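Long-range contacts in SusD homolog (Bacteroides ovatus, PDB 4F53), which probably binds mucin O-glycans at the cell surface as a SusD-like, TPR-like outer-membrane lipoprotein: residues G60-W71 against S259-L267; N275-Y283 against L368-T376. All coordinates share one frame; numbering follows the deposited sequence.

Contact 1: residues G60-W71 against S259-L267; sequences GYVADSNLGTGW and SDARISADL
A two-stranded antiparallel sheet joins Val-62–Asp-64 to Ala-261–Ile-263, each strand leaving a helix and the second leading into another. Its hydrogen-bonded pair is Ala-63 with Arg-262: Ala-63 N reaches Arg-262 O at 2.9 Å, nearly straight at 174°, and Arg-262 N returns the bond to Ala-63 O. At one end Ser-264, N-cap of the helix that follows, bonds through N to Tyr-61 O and donates through OG to Gly-60 O (2.5 Å), while that hydroxyl oxygen, Ser-264 OG, accepts the capping bond from Leu-267 N. At the other, Ser-65 holds its OG between backbone N and carbonyl carbon (chi1 57°), where it donates to Ser-259 O from above the carbonyl plane; its N bonds to Asp-260 O. A water bridges that carbonyl to Asp-64 OD1, and Arg-74 pairs with Asp-64 OD2.

Asn-66 ND2 meets Asp-260 OD1 at 3.0 Å from above the carboxylate plane, while Asn-66 OD1 accepts from Gly-68 N in an Asx turn. With an alanine here, Asp-260 OD1 would probably lose this donor and the Gly-68 turn its side-chain tie. Backbone bonds and polar side chains together thus extend the pairing past both ends of the short strands.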
# COMPACT_ATOMS: atom_id res chain seq x y z
N GLY A 60 0.35 6.03 -7.00
CA GLY A 60 0.74 6.18 -8.39
C GLY A 60 0.41 4.98 -9.25
O GLY A 60 0.87 4.91 -10.40
N TYR A 61 -0.36 4.01 -8.72
CA TYR A 61 -0.69 2.77 -9.47
C TYR A 61 -1.97 2.86 -10.31
O TYR A 61 -2.05 2.24 -11.37
CB TYR A 61 -0.89 1.57 -8.52
CG TYR A 61 0.32 1.04 -7.79
CD1 TYR A 61 1.59 1.07 -8.38
CD2 TYR A 61 0.18 0.37 -6.58
CE1 TYR A 61 2.70 0.53 -7.73
CE2 TYR A 61 1.29 -0.14 -5.90
CZ TYR A 61 2.54 -0.08 -6.50
OH TYR A 61 3.62 -0.62 -5.85
N VAL A 62 -3.01 3.55 -9.79
CA VAL A 62 -4.33 3.52 -10.41
C VAL A 62 -4.79 4.87 -10.86
O VAL A 62 -4.63 5.85 -10.15
CB VAL A 62 -5.38 2.89 -9.42
CG1 VAL A 62 -6.77 2.82 -10.04
CG2 VAL A 62 -4.94 1.50 -8.98
N ALA A 63 -5.46 4.90 -12.04
CA ALA A 63 -6.08 6.11 -12.54
C ALA A 63 -7.56 5.84 -12.63
O ALA A 63 -7.98 4.97 -13.40
CB ALA A 63 -5.51 6.49 -13.90
N ASP A 64 -8.37 6.56 -11.85
CA ASP A 64 -9.83 6.51 -11.91
C ASP A 64 -10.27 6.84 -13.35
O ASP A 64 -9.65 7.69 -13.99
CB ASP A 64 -10.46 7.44 -10.87
CG ASP A 64 -9.98 7.20 -9.43
OD1 ASP A 64 -9.86 6.01 -9.03
OD2 ASP A 64 -9.70 8.21 -8.70
N SER A 65 -11.25 6.08 -13.87
CA SER A 65 -11.74 6.18 -15.26
C SER A 65 -13.28 6.15 -15.31
O SER A 65 -13.86 5.62 -16.26
CB SER A 65 -11.16 5.05 -16.11
OG SER A 65 -11.49 3.79 -15.55
N ASN A 66 -13.94 6.69 -14.28
CA ASN A 66 -15.38 6.77 -14.25
C ASN A 66 -15.81 8.02 -15.05
O ASN A 66 -15.41 9.14 -14.71
CB ASN A 66 -15.89 6.79 -12.79
CG ASN A 66 -17.38 6.90 -12.66
OD1 ASN A 66 -17.97 7.94 -12.91
ND2 ASN A 66 -18.03 5.83 -12.25
N LEU A 67 -16.59 7.82 -16.11
CA LEU A 67 -17.00 8.90 -17.02
C LEU A 67 -18.34 9.54 -16.61
O LEU A 67 -18.82 10.42 -17.31
CB LEU A 67 -17.08 8.37 -18.47
CG LEU A 67 -15.89 7.52 -18.98
CD1 LEU A 67 -16.16 6.97 -20.37
CD2 LEU A 67 -14.57 8.29 -18.92
N GLY A 68 -18.90 9.13 -15.48
CA GLY A 68 -20.16 9.65 -14.96
C GLY A 68 -20.06 11.01 -14.28
O GLY A 68 -18.97 11.59 -14.13
N THR A 69 -21.23 11.50 -13.83
CA THR A 69 -21.39 12.77 -13.12
C THR A 69 -21.85 12.55 -11.66
O THR A 69 -22.03 13.53 -10.93
CB THR A 69 -22.41 13.67 -13.87
OG1 THR A 69 -23.57 12.89 -14.23
CG2 THR A 69 -21.80 14.35 -15.11
N GLY A 70 -22.02 11.29 -11.26
CA GLY A 70 -22.46 10.89 -9.93
C GLY A 70 -21.49 11.18 -8.79
O GLY A 70 -21.93 11.38 -7.66
N TRP A 71 -20.17 11.18 -9.07
CA TRP A 71 -19.19 11.51 -8.03
C TRP A 71 -18.95 13.02 -8.02
O TRP A 71 -18.67 13.60 -9.08
CB TRP A 71 -17.87 10.74 -8.24
CG TRP A 71 -17.99 9.24 -8.12
CD1 TRP A 71 -18.99 8.53 -7.52
CD2 TRP A 71 -17.00 8.28 -8.54
NE1 TRP A 71 -18.71 7.18 -7.57
CE2 TRP A 71 -17.50 7.00 -8.19
CE3 TRP A 71 -15.77 8.37 -9.20
CZ2 TRP A 71 -16.80 5.82 -8.48
CZ3 TRP A 71 -15.07 7.21 -9.48
CH2 TRP A 71 -15.58 5.95 -9.13
N SER A 259 -15.09 -0.91 -15.01
CA SER A 259 -14.19 0.02 -15.72
C SER A 259 -14.14 1.39 -15.00
O SER A 259 -13.99 2.44 -15.64
CB SER A 259 -14.58 0.16 -17.19
OG SER A 259 -14.37 -1.05 -17.89
N ASP A 260 -14.23 1.37 -13.65
CA ASP A 260 -14.10 2.54 -12.78
C ASP A 260 -12.64 2.92 -12.62
O ASP A 260 -12.35 4.07 -12.23
CB ASP A 260 -14.70 2.27 -11.38
CG ASP A 260 -16.20 2.45 -11.27
OD1 ASP A 260 -16.79 3.11 -12.15
OD2 ASP A 260 -16.78 1.94 -10.29
N ALA A 261 -11.74 1.95 -12.89
CA ALA A 261 -10.29 2.11 -12.73
C ALA A 261 -9.51 1.63 -13.96
O ALA A 261 -9.93 0.70 -14.66
CB ALA A 261 -9.82 1.34 -11.50
N ARG A 262 -8.37 2.28 -14.22
CA ARG A 262 -7.43 1.89 -15.27
C ARG A 262 -6.03 1.96 -14.70
O ARG A 262 -5.84 2.51 -13.61
CB ARG A 262 -7.59 2.78 -16.54
CG ARG A 262 -8.83 2.43 -17.39
CD ARG A 262 -8.70 1.03 -17.96
NE ARG A 262 -9.84 0.59 -18.75
CZ ARG A 262 -10.84 -0.16 -18.28
NH1 ARG A 262 -10.89 -0.47 -16.99
NH2 ARG A 262 -11.81 -0.57 -19.08
N ILE A 263 -5.04 1.38 -15.39
CA ILE A 263 -3.63 1.46 -14.95
C ILE A 263 -3.20 2.93 -15.11
O ILE A 263 -3.62 3.60 -16.06
CB ILE A 263 -2.74 0.48 -15.78
CG1 ILE A 263 -3.18 -0.98 -15.59
CG2 ILE A 263 -1.22 0.66 -15.52
CD1 ILE A 263 -3.10 -1.54 -14.14
N SER A 264 -2.38 3.43 -14.18
CA SER A 264 -1.86 4.80 -14.23
C SER A 264 -0.84 4.97 -15.35
O SER A 264 -0.14 4.02 -15.75
CB SER A 264 -1.19 5.16 -12.90
OG SER A 264 0.01 4.43 -12.73
N ALA A 265 -0.74 6.20 -15.82
CA ALA A 265 0.22 6.59 -16.84
C ALA A 265 1.67 6.45 -16.28
O ALA A 265 2.58 6.08 -17.02
CB ALA A 265 -0.06 8.02 -17.27
N ASP A 266 1.86 6.68 -14.96
CA ASP A 266 3.16 6.56 -14.28
C ASP A 266 3.73 5.14 -14.37
O ASP A 266 4.89 4.97 -14.70
CB ASP A 266 3.03 6.98 -12.79
CG ASP A 266 2.26 8.27 -12.58
OD1 ASP A 266 1.01 8.24 -12.73
OD2 ASP A 266 2.89 9.29 -12.33
N LEU A 267 2.91 4.13 -14.07
CA LEU A 267 3.31 2.73 -14.08
C LEU A 267 3.72 2.28 -15.49
O LEU A 267 4.75 1.62 -15.61
CB LEU A 267 2.18 1.87 -13.50
CG LEU A 267 2.48 0.45 -13.01
CD1 LEU A 267 3.60 0.41 -11.96
CD2 LEU A 267 1.25 -0.18 -12.43
O HOH W 1 -11.53 4.04 -9.58

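Contact 2: residues N275-Y283 against L368-T376; sequences NDPRREAYY and LSFEENGIT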
# COMPACT_ATOMS: atom_id res chain seq x y z
N ASN A 275 11.40 -1.81 -20.55
CA ASN A 275 10.95 -2.98 -21.36
C ASN A 275 10.64 -4.13 -20.42
O ASN A 275 11.13 -5.24 -20.58
CB ASN A 275 12.01 -3.38 -22.42
CG ASN A 275 12.24 -2.30 -23.46
OD1 ASN A 275 11.32 -1.93 -24.21
ND2 ASN A 275 13.44 -1.74 -23.49
N ASP A 276 9.93 -3.80 -19.34
CA ASP A 276 9.63 -4.72 -18.26
C ASP A 276 8.73 -5.88 -18.70
O ASP A 276 7.60 -5.66 -19.15
CB ASP A 276 9.01 -3.95 -17.10
CG ASP A 276 9.21 -4.58 -15.75
OD1 ASP A 276 8.94 -5.79 -15.61
OD2 ASP A 276 9.58 -3.86 -14.81
N PRO A 277 9.21 -7.14 -18.55
CA PRO A 277 8.35 -8.31 -18.88
C PRO A 277 7.21 -8.52 -17.87
O PRO A 277 6.35 -9.35 -18.13
CB PRO A 277 9.32 -9.50 -18.88
CG PRO A 277 10.44 -9.09 -18.05
CD PRO A 277 10.55 -7.57 -18.07
N ARG A 278 7.16 -7.77 -16.77
CA ARG A 278 6.03 -7.86 -15.83
C ARG A 278 4.84 -7.10 -16.37
O ARG A 278 3.78 -7.19 -15.79
CB ARG A 278 6.39 -7.36 -14.42
CG ARG A 278 7.38 -8.26 -13.70
CD ARG A 278 7.94 -7.57 -12.51
NE ARG A 278 8.88 -6.52 -12.91
CZ ARG A 278 9.70 -5.92 -12.07
NH1 ARG A 278 9.72 -6.26 -10.79
NH2 ARG A 278 10.54 -4.99 -12.50
N ARG A 279 5.00 -6.38 -17.50
CA ARG A 279 3.86 -5.66 -18.12
C ARG A 279 2.76 -6.63 -18.47
O ARG A 279 1.61 -6.41 -18.05
CB ARG A 279 4.27 -4.86 -19.37
CG ARG A 279 4.92 -3.53 -18.99
CD ARG A 279 5.52 -2.84 -20.21
NE ARG A 279 6.48 -3.72 -20.89
CZ ARG A 279 7.05 -3.44 -22.06
NH1 ARG A 279 6.77 -2.31 -22.69
NH2 ARG A 279 7.90 -4.29 -22.61
N GLU A 280 3.13 -7.76 -19.15
CA GLU A 280 2.20 -8.82 -19.53
C GLU A 280 1.66 -9.54 -18.29
O GLU A 280 0.56 -10.06 -18.35
CB GLU A 280 2.83 -9.80 -20.55
CG GLU A 280 4.00 -10.64 -20.03
CD GLU A 280 5.16 -10.99 -20.96
OE1 GLU A 280 4.92 -11.20 -22.18
OE2 GLU A 280 6.30 -11.13 -20.46
N ALA A 281 2.37 -9.52 -17.15
CA ALA A 281 1.80 -10.18 -15.98
C ALA A 281 0.78 -9.29 -15.27
O ALA A 281 -0.15 -9.81 -14.66
CB ALA A 281 2.90 -10.61 -15.03
N TYR A 282 0.94 -7.97 -15.34
CA TYR A 282 0.12 -6.98 -14.61
C TYR A 282 -1.09 -6.47 -15.37
O TYR A 282 -2.14 -6.25 -14.78
CB TYR A 282 0.96 -5.74 -14.26
CG TYR A 282 2.03 -5.92 -13.21
CD1 TYR A 282 2.26 -7.16 -12.61
CD2 TYR A 282 2.78 -4.83 -12.77
CE1 TYR A 282 3.18 -7.30 -11.58
CE2 TYR A 282 3.72 -4.97 -11.75
CZ TYR A 282 3.92 -6.21 -11.16
OH TYR A 282 4.85 -6.37 -10.18
N TYR A 283 -0.91 -6.18 -16.66
CA TYR A 283 -2.00 -5.56 -17.38
C TYR A 283 -1.97 -5.85 -18.86
O TYR A 283 -1.05 -6.51 -19.34
CB TYR A 283 -1.99 -4.02 -17.12
CG TYR A 283 -0.62 -3.35 -17.15
CD1 TYR A 283 0.04 -3.13 -18.35
CD2 TYR A 283 -0.01 -2.91 -15.98
CE1 TYR A 283 1.29 -2.51 -18.39
CE2 TYR A 283 1.25 -2.32 -16.00
CZ TYR A 283 1.88 -2.09 -17.21
OH TYR A 283 3.07 -1.43 -17.25
N LEU A 368 12.95 -12.12 -7.24
CA LEU A 368 11.78 -12.59 -6.52
C LEU A 368 10.49 -12.08 -7.19
O LEU A 368 9.53 -12.85 -7.30
CB LEU A 368 11.82 -12.16 -5.04
CG LEU A 368 12.77 -12.96 -4.14
CD1 LEU A 368 13.00 -12.22 -2.83
CD2 LEU A 368 12.24 -14.36 -3.89
N SER A 369 10.48 -10.81 -7.67
CA SER A 369 9.31 -10.24 -8.30
C SER A 369 9.01 -10.95 -9.64
O SER A 369 7.84 -11.25 -9.94
CB SER A 369 9.47 -8.74 -8.47
OG SER A 369 8.36 -8.18 -9.15
N PHE A 370 10.07 -11.25 -10.42
CA PHE A 370 9.94 -12.02 -11.67
C PHE A 370 9.29 -13.40 -11.38
O PHE A 370 8.31 -13.77 -12.01
CB PHE A 370 11.31 -12.17 -12.34
CG PHE A 370 11.65 -11.06 -13.31
CD1 PHE A 370 11.53 -9.72 -12.94
CD2 PHE A 370 12.14 -11.36 -14.59
CE1 PHE A 370 11.88 -8.70 -13.83
CE2 PHE A 370 12.46 -10.33 -15.48
CZ PHE A 370 12.36 -9.01 -15.09
N GLU A 371 9.81 -14.11 -10.37
CA GLU A 371 9.30 -15.41 -9.92
C GLU A 371 7.85 -15.30 -9.45
O GLU A 371 7.03 -16.14 -9.79
CB GLU A 371 10.19 -15.94 -8.79
CG GLU A 371 9.92 -17.39 -8.43
CD GLU A 371 10.87 -17.97 -7.41
OE1 GLU A 371 11.88 -17.31 -7.07
OE2 GLU A 371 10.60 -19.10 -6.94
N GLU A 372 7.51 -14.26 -8.68
CA GLU A 372 6.14 -14.03 -8.18
C GLU A 372 5.15 -13.86 -9.35
O GLU A 372 3.97 -14.14 -9.20
CB GLU A 372 6.10 -12.73 -7.33
CG GLU A 372 6.68 -12.86 -5.92
CD GLU A 372 7.08 -11.59 -5.20
OE1 GLU A 372 7.01 -10.47 -5.77
OE2 GLU A 372 7.49 -11.72 -4.03
N ASN A 373 5.64 -13.37 -10.50
CA ASN A 373 4.81 -13.05 -11.66
C ASN A 373 4.96 -14.07 -12.77
O ASN A 373 4.49 -13.82 -13.88
CB ASN A 373 5.12 -11.63 -12.13
CG ASN A 373 4.58 -10.60 -11.17
OD1 ASN A 373 3.37 -10.43 -11.02
ND2 ASN A 373 5.43 -9.95 -10.41
N GLY A 374 5.55 -15.23 -12.44
CA GLY A 374 5.72 -16.36 -13.34
C GLY A 374 6.66 -16.12 -14.50
O GLY A 374 6.56 -16.83 -15.50
N ILE A 375 7.58 -15.15 -14.39
CA ILE A 375 8.53 -14.88 -15.47
C ILE A 375 9.76 -15.77 -15.27
O ILE A 375 10.47 -15.65 -14.30
CB ILE A 375 8.85 -13.38 -15.59
CG1 ILE A 375 7.55 -12.59 -15.79
CG2 ILE A 375 9.85 -13.12 -16.74
CD1 ILE A 375 7.66 -11.28 -15.47
N THR A 376 9.98 -16.68 -16.22
CA THR A 376 11.03 -17.69 -16.14
C THR A 376 12.31 -17.32 -16.91
O THR A 376 13.35 -17.95 -16.68
CB THR A 376 10.46 -19.03 -16.63
OG1 THR A 376 9.82 -18.82 -17.90
CG2 THR A 376 9.46 -19.63 -15.63
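Arg-278 carries the polar link between Asn-275–Tyr-283 and the end of helix 358-372. Its NH1 donates to Ser-369 OG at 2.9 Å, and the hydroxyl lies in the guanidinium plane; Ser-369 sets OG anti to its backbone N (chi1 177°), aimed across the gap. The rest of the group is gripped from its own segment. NE and NH2 take Asp-276 side-on, one nitrogen to each carboxylate oxygen: NE meets the syn lone pair of OD1 along a nearly straight bond, and NH2 forms the salt bridge to OD2. Asp-276 OD1 also accepts from Arg-278 N, so backbone and side chain of the arginine share one oxygen. With Gln-433 at NH2 as well, the guanidinium is held firmly against rotation, and its charge is probably largely balanced by the aspartate. Phe-370 adds a face contact to this cationic group, its CE1 over one side of the guanidinium, offset toward the rim, with the two planes 54° apart.

The second segment contributes a helix terminus closed by a Schellman motif, with Gly-374 at positive phi and Ile-375 N bonded back to Phe-370 O. That reversal brings Ile-375 round to face Pro-277 and Arg-278.

Apolar packing fills in beside the arginine. Farther round the Phe-370 ring, CE2 touches Pro-277 CG at 3.5 Å. Ile-375 CD1 comes across the arginine chain to Arg-278 CG, also 3.5 Å away. Ala-281 CB sits against Asn-373 CB at 3.8 Å.

Asn-373 meets Tyr-282 edge-on: OD1 lies near the ring plane, 3.2 Å from CE1, with amide and ring turned 69° apart. Asn-373 ND2 bonds to Ser-369 O one turn back, which helps orient the amide, while Tyr-282 OH bonds to the carbonyl of Ile-436 in helix 423-438.

How the contacts relate
Contact 1 is the more buried of the two; contact 2, partly buried, joins the short helix 279-282 and the loop before it to the end of helix 358-372. They follow one another along the chain: helix 265-273 starts within contact 1 and leads toward contact 2, and the two meet where Ile-263 CG1 packs on Tyr-283 CB at 3.6 Å. Helix 423-438 borders both, touching Tyr-61 and Leu-267 in the first and Arg-278 and Ser-369 in the second. Main-chain pairing, extended by small polar side chains, dominates contact 1. In contact 2 side chains do the bridging, with an arginine, paired to an aspartate of its own segment, set beside aromatic and aliphatic side chains.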